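Local coordinates for putative transcription regulator (Lactobacillus plantarum, PDB 3K69), which probably binds DNA as a winged helix-turn-helix transcriptional regulator of the Rrf2-type (iron-dependent regulator) family, at residues A[16-21]-A[55-60]; A[49-54]-A[83-88]. One frame throughout, in Å; residues are numbered along the deposited sequence.

In the fold
Both contacts lie in what is probably one winged helix-turn-helix unit; both are apolar, and neither has a hydrogen bond across its two segments. Contact 1 is buried and joins helix 9-22 to the turn leading into strand 59-61; contact 2 is only partly buried and sets helix 46-54 against the end of helix 79-86. They share the end of helix 46-54, whose last turn belongs to contact 2 and whose capping turn belongs to contact 1. Y57 and L85 pack on each other and join the two. Polar chemistry gathers at the ends: H53 and L52 bond to the turn of contact 1, whereas D84 in contact 2 reaches helix 111-136.

Contact 1. Residues A[16-21]-A[55-60]; sequences HSILYL and HGYLTG
L58 O, on the residue that meets L21 across the contact, accepts a hydrogen bond from H53 ND1. One residue earlier, Y57 N reaches L52 O, part of the Schellman motif that ends helix 46-54. G56, with positive phi (91°), is its C-prime residue. The turn is thus held by its own helix before it meets helix 9-22, and across the contact only hydrocarbon touches.

L21 and L58 carry the closest packing. Their side chains cross at about a right angle, and L21 CD1 comes down on the branched end of L58, 3.4 Å from CD2 and 3.7 Å from CD1. The 3.4 Å approach of L21 CD1 to L58 CD2 is closer than two methyl groups normally come. L58 swings CG away from its carbonyl carbon and beside its backbone N (chi1 -57°), with the fork turned to the helix. L21 has the same kind of first torsion and extends toward the turn. The second pair is looser: I18 CD1 approaches Y57 CD2 obliquely at 4.2 Å, the end of I18 coming closer than its first bond suggests.

Elsewhere I18 packs on L74, L82 and M140, and Y57 leans on L82 and L85, which ties the pair to helix 79-86. H16, on another side of helix 9-22, bonds through ND1 to T98 OG1 of the second subunit, and L19 packs on I116 of that subunit. Helix 9-22 therefore lies between the dimer partner and the turn from helix 46-54 into strand 59-61, which pairs antiparallel with strand 67-69, probably as the wing hairpin.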
loop_
_atom_site.group_PDB
_atom_site.type_symbol
_atom_site.label_atom_id
_atom_site.label_comp_id
_atom_site.label_asym_id
_atom_site.label_seq_id
_atom_site.Cartn_x
_atom_site.Cartn_y
_atom_site.Cartn_z
ATOM N N HIS A 16 -18.715 3.162 2.898
ATOM C CA HIS A 16 -19.668 4.244 3.119
ATOM C C HIS A 16 -21.083 3.871 2.574
ATOM O O HIS A 16 -22.112 4.101 3.244
ATOM C CB HIS A 16 -19.118 5.519 2.487
ATOM C CG HIS A 16 -19.771 6.763 2.958
ATOM N ND1 HIS A 16 -19.113 7.978 2.997
ATOM C CD2 HIS A 16 -21.029 6.994 3.414
ATOM C CE1 HIS A 16 -19.947 8.902 3.448
ATOM N NE2 HIS A 16 -21.112 8.327 3.720
ATOM N N SER A 17 -21.134 3.239 1.394
ATOM C CA SER A 17 -22.408 2.852 0.805
ATOM C C SER A 17 -23.124 1.779 1.638
ATOM O O SER A 17 -24.337 1.881 1.905
ATOM C CB SER A 17 -22.216 2.389 -0.656
ATOM O OG SER A 17 -21.777 3.460 -1.483
ATOM N N ILE A 18 -22.386 0.749 2.052
ATOM C CA ILE A 18 -22.943 -0.264 2.959
ATOM C C ILE A 18 -23.459 0.359 4.258
ATOM O O ILE A 18 -24.543 0.019 4.719
ATOM C CB ILE A 18 -21.949 -1.403 3.253
ATOM C CG1 ILE A 18 -21.605 -2.120 1.931
ATOM C CG2 ILE A 18 -22.571 -2.383 4.270
ATOM C CD1 ILE A 18 -20.349 -3.019 1.971
ATOM N N LEU A 19 -22.692 1.257 4.858
ATOM C CA LEU A 19 -23.161 1.902 6.084
ATOM C C LEU A 19 -24.436 2.726 5.836
ATOM O O LEU A 19 -25.364 2.711 6.639
ATOM C CB LEU A 19 -22.076 2.754 6.720
ATOM C CG LEU A 19 -20.855 2.023 7.274
ATOM C CD1 LEU A 19 -19.746 3.048 7.421
ATOM C CD2 LEU A 19 -21.167 1.326 8.555
ATOM N N TYR A 20 -24.501 3.399 4.701
ATOM C CA TYR A 20 -25.650 4.221 4.383
ATOM C C TYR A 20 -26.886 3.343 4.213
ATOM O O TYR A 20 -27.955 3.620 4.808
ATOM C CB TYR A 20 -25.418 5.054 3.133
ATOM C CG TYR A 20 -26.533 6.042 2.881
ATOM C CD1 TYR A 20 -26.481 7.325 3.444
ATOM C CD2 TYR A 20 -27.658 5.697 2.119
ATOM C CE1 TYR A 20 -27.505 8.262 3.234
ATOM C CE2 TYR A 20 -28.708 6.637 1.909
ATOM C CZ TYR A 20 -28.606 7.919 2.456
ATOM O OH TYR A 20 -29.614 8.855 2.285
ATOM N N LEU A 21 -26.725 2.267 3.442
ATOM C CA LEU A 21 -27.821 1.320 3.231
ATOM C C LEU A 21 -28.285 0.623 4.543
ATOM O O LEU A 21 -29.470 0.375 4.721
ATOM C CB LEU A 21 -27.465 0.321 2.133
ATOM C CG LEU A 21 -27.278 0.949 0.732
ATOM C CD1 LEU A 21 -26.713 -0.014 -0.264
ATOM C CD2 LEU A 21 -28.546 1.622 0.184
ATOM N N HIS A 55 -21.795 -9.361 -6.442
ATOM C CA HIS A 55 -21.183 -10.274 -5.486
ATOM C C HIS A 55 -22.009 -10.535 -4.220
ATOM O O HIS A 55 -21.514 -11.118 -3.283
ATOM C CB HIS A 55 -19.789 -9.782 -5.153
ATOM C CG HIS A 55 -18.836 -9.924 -6.294
ATOM N ND1 HIS A 55 -18.620 -8.915 -7.207
ATOM C CD2 HIS A 55 -18.085 -10.972 -6.703
ATOM C CE1 HIS A 55 -17.769 -9.336 -8.128
ATOM N NE2 HIS A 55 -17.424 -10.577 -7.841
ATOM N N GLY A 56 -23.260 -10.111 -4.226
ATOM C CA GLY A 56 -24.221 -10.515 -3.213
ATOM C C GLY A 56 -24.329 -9.632 -1.984
ATOM O O GLY A 56 -25.033 -9.999 -1.070
ATOM N N TYR A 57 -23.664 -8.471 -1.971
ATOM C CA TYR A 57 -23.710 -7.563 -0.807
ATOM C C TYR A 57 -25.039 -6.849 -0.671
ATOM O O TYR A 57 -25.489 -6.595 0.440
ATOM C CB TYR A 57 -22.589 -6.499 -0.825
ATOM C CG TYR A 57 -21.218 -7.067 -0.547
ATOM C CD1 TYR A 57 -20.441 -7.612 -1.561
ATOM C CD2 TYR A 57 -20.683 -7.022 0.726
ATOM C CE1 TYR A 57 -19.154 -8.143 -1.282
ATOM C CE2 TYR A 57 -19.427 -7.565 1.018
ATOM C CZ TYR A 57 -18.676 -8.145 0.009
ATOM O OH TYR A 57 -17.421 -8.616 0.309
ATOM N N LEU A 58 -25.649 -6.536 -1.816
ATOM C CA LEU A 58 -26.754 -5.613 -1.931
ATOM C C LEU A 58 -27.727 -6.205 -2.930
ATOM O O LEU A 58 -27.301 -6.870 -3.868
ATOM C CB LEU A 58 -26.269 -4.272 -2.504
ATOM C CG LEU A 58 -25.179 -3.496 -1.837
ATOM C CD1 LEU A 58 -24.890 -2.202 -2.599
ATOM C CD2 LEU A 58 -25.598 -3.246 -0.388
ATOM N N THR A 59 -29.018 -5.994 -2.711
ATOM C CA THR A 59 -30.007 -6.181 -3.769
ATOM C C THR A 59 -30.109 -4.899 -4.618
ATOM O O THR A 59 -29.726 -3.832 -4.180
ATOM C CB THR A 59 -31.408 -6.532 -3.231
ATOM O OG1 THR A 59 -31.936 -5.396 -2.552
ATOM C CG2 THR A 59 -31.350 -7.758 -2.308
ATOM N N GLY A 60 -30.610 -5.020 -5.845
ATOM C CA GLY A 60 -30.628 -3.891 -6.767
ATOM C C GLY A 60 -31.738 -3.880 -7.817
ATOM O O GLY A 60 -31.464 -4.114 -8.980
#

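Contact 2. Residues A[49-54]-A[83-88]; sequences LSVLHK and YDLTIP. With DMS (dimethyl sulfoxide), chain C.
The Y83 ring is stacked with Y135 of helix 111-136 and also meets F11 of helix 9-22 with the two planes at about 60°. At its edge lies a dimethyl sulfoxide, probably left from the crystallisation liquor, whose S is in the ring plane. Its O accepts a hydrogen bond from Y83 OH at a very short 2.4 Å, so the precise placing of this molecule is doubtful.

The helix-to-helix contact turns on L85, which reaches the other way to helix 46-54. V51 CG1 fits against its branch point, 3.9 Å from both CG and CD1 of L85 and 4.1 Å from its CD2. V51 and L85 run alongside each other, pointing opposite ways. L85 holds CG away from its backbone N (chi1 -179°), which carries the fork out to V51. L52 adds a lighter touch, its CD2 4.4 Å from L85 CD2, while its own packing runs to Y57 and L58.

D84 points elsewhere: OD1 forms a salt bridge with R132 NH1 and OD2 a hydrogen bond with H136 NE2, and R132 NH2 also bonds I87 O. The C-terminal end of helix 79-86 is thereby joined to helix 111-136. Apolar packing of a helix after the wing against the probable recognition helix, 46-54, is consistent with the winged helix-turn-helix fold of Rrf2-type regulators.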
loop_
_atom_site.group_PDB
_atom_site.type_symbol
_atom_site.label_atom_id
_atom_site.label_comp_id
_atom_site.label_asym_id
_atom_site.label_seq_id
_atom_site.Cartn_x
_atom_site.Cartn_y
_atom_site.Cartn_z
ATOM N N LEU A 49 -21.042 0.090 -6.821
ATOM C CA LEU A 49 -22.357 -0.388 -6.394
ATOM C C LEU A 49 -22.738 -1.639 -7.209
ATOM O O LEU A 49 -23.297 -2.576 -6.666
ATOM C CB LEU A 49 -23.410 0.696 -6.513
ATOM C CG LEU A 49 -23.289 1.896 -5.574
ATOM C CD1 LEU A 49 -24.385 2.928 -5.918
ATOM C CD2 LEU A 49 -23.361 1.496 -4.119
ATOM N N SER A 50 -22.388 -1.630 -8.495
ATOM C CA SER A 50 -22.611 -2.755 -9.394
ATOM C C SER A 50 -21.797 -3.971 -8.971
ATOM O O SER A 50 -22.341 -5.064 -8.857
ATOM C CB SER A 50 -22.283 -2.349 -10.819
ATOM O OG SER A 50 -22.060 -3.469 -11.624
ATOM N N VAL A 51 -20.517 -3.761 -8.668
ATOM C CA VAL A 51 -19.630 -4.831 -8.157
ATOM C C VAL A 51 -20.177 -5.424 -6.831
ATOM O O VAL A 51 -20.174 -6.643 -6.623
ATOM C CB VAL A 51 -18.158 -4.326 -8.012
ATOM C CG1 VAL A 51 -17.269 -5.357 -7.333
ATOM C CG2 VAL A 51 -17.576 -3.999 -9.371
ATOM N N LEU A 52 -20.655 -4.577 -5.938
ATOM C CA LEU A 52 -21.187 -5.064 -4.662
ATOM C C LEU A 52 -22.463 -5.887 -4.890
ATOM O O LEU A 52 -22.638 -6.946 -4.304
ATOM C CB LEU A 52 -21.478 -3.893 -3.744
ATOM C CG LEU A 52 -20.260 -3.186 -3.146
ATOM C CD1 LEU A 52 -20.781 -1.971 -2.337
ATOM C CD2 LEU A 52 -19.395 -4.158 -2.265
ATOM N N HIS A 53 -23.353 -5.363 -5.736
ATOM C CA HIS A 53 -24.524 -6.077 -6.191
ATOM C C HIS A 53 -24.207 -7.432 -6.824
ATOM O O HIS A 53 -24.766 -8.416 -6.404
ATOM C CB HIS A 53 -25.327 -5.262 -7.177
ATOM C CG HIS A 53 -26.590 -5.930 -7.604
ATOM N ND1 HIS A 53 -27.439 -6.556 -6.711
ATOM C CD2 HIS A 53 -27.156 -6.071 -8.821
ATOM C CE1 HIS A 53 -28.457 -7.077 -7.376
ATOM N NE2 HIS A 53 -28.326 -6.767 -8.648
ATOM N N LYS A 54 -23.317 -7.477 -7.808
ATOM C CA LYS A 54 -22.960 -8.730 -8.478
ATOM C C LYS A 54 -22.412 -9.792 -7.538
ATOM O O LYS A 54 -22.547 -10.978 -7.798
ATOM C CB LYS A 54 -21.937 -8.491 -9.611
ATOM C CG LYS A 54 -22.537 -7.737 -10.777
ATOM C CD LYS A 54 -21.510 -7.379 -11.869
ATOM C CE LYS A 54 -22.243 -6.722 -13.049
ATOM N NZ LYS A 54 -21.433 -6.592 -14.306
ATOM N N TYR A 83 -12.170 -5.474 1.111
ATOM C CA TYR A 83 -10.944 -4.785 0.657
ATOM C C TYR A 83 -10.406 -5.466 -0.621
ATOM O O TYR A 83 -10.077 -4.797 -1.594
ATOM C CB TYR A 83 -9.849 -4.750 1.770
ATOM C CG TYR A 83 -8.687 -3.861 1.393
ATOM C CD1 TYR A 83 -7.643 -4.339 0.585
ATOM C CD2 TYR A 83 -8.669 -2.522 1.772
ATOM C CE1 TYR A 83 -6.616 -3.503 0.174
ATOM C CE2 TYR A 83 -7.617 -1.656 1.363
ATOM C CZ TYR A 83 -6.605 -2.158 0.554
ATOM O OH TYR A 83 -5.559 -1.342 0.141
ATOM N N ASP A 84 -10.324 -6.795 -0.584
ATOM C CA ASP A 84 -9.773 -7.560 -1.673
ATOM C C ASP A 84 -10.641 -7.431 -2.920
ATOM O O ASP A 84 -10.114 -7.352 -4.044
ATOM C CB ASP A 84 -9.559 -9.032 -1.293
ATOM C CG ASP A 84 -8.533 -9.238 -0.168
ATOM O OD1 ASP A 84 -7.706 -8.333 0.171
ATOM O OD2 ASP A 84 -8.589 -10.344 0.413
ATOM N N LEU A 85 -11.964 -7.364 -2.735
ATOM C CA LEU A 85 -12.871 -7.157 -3.861
ATOM C C LEU A 85 -12.734 -5.769 -4.470
ATOM O O LEU A 85 -12.640 -5.628 -5.679
ATOM C CB LEU A 85 -14.328 -7.442 -3.455
ATOM C CG LEU A 85 -15.447 -7.296 -4.506
ATOM C CD1 LEU A 85 -15.274 -8.290 -5.688
ATOM C CD2 LEU A 85 -16.812 -7.427 -3.788
ATOM N N THR A 86 -12.714 -4.744 -3.650
ATOM C CA THR A 86 -12.716 -3.381 -4.143
ATOM C C THR A 86 -11.337 -2.909 -4.589
ATOM O O THR A 86 -11.248 -2.020 -5.414
ATOM C CB THR A 86 -13.307 -2.412 -3.090
ATOM O OG1 THR A 86 -12.510 -2.423 -1.910
ATOM C CG2 THR A 86 -14.762 -2.803 -2.742
ATOM N N ILE A 87 -10.272 -3.481 -4.020
ATOM C CA ILE A 87 -8.893 -3.116 -4.375
ATOM C C ILE A 87 -8.160 -4.424 -4.686
ATOM O O ILE A 87 -7.449 -4.927 -3.856
ATOM C CB ILE A 87 -8.198 -2.265 -3.260
ATOM C CG1 ILE A 87 -9.004 -0.992 -2.990
ATOM C CG2 ILE A 87 -6.755 -1.846 -3.674
ATOM C CD1 ILE A 87 -8.446 -0.146 -1.932
ATOM N N PRO A 88 -8.368 -5.000 -5.884
ATOM C CA PRO A 88 -7.858 -6.375 -6.111
ATOM C C PRO A 88 -6.317 -6.492 -6.021
ATOM O O PRO A 88 -5.621 -5.530 -6.290
ATOM C CB PRO A 88 -8.371 -6.731 -7.525
ATOM C CG PRO A 88 -9.391 -5.695 -7.865
ATOM C CD PRO A 88 -9.085 -4.469 -7.052
HETATM S S DMS C . -6.205 2.032 1.353
HETATM O O DMS C . -5.170 1.014 0.306
HETATM C C1 DMS C . -5.297 3.361 2.162
HETATM C C2 DMS C . -7.280 3.043 0.280
#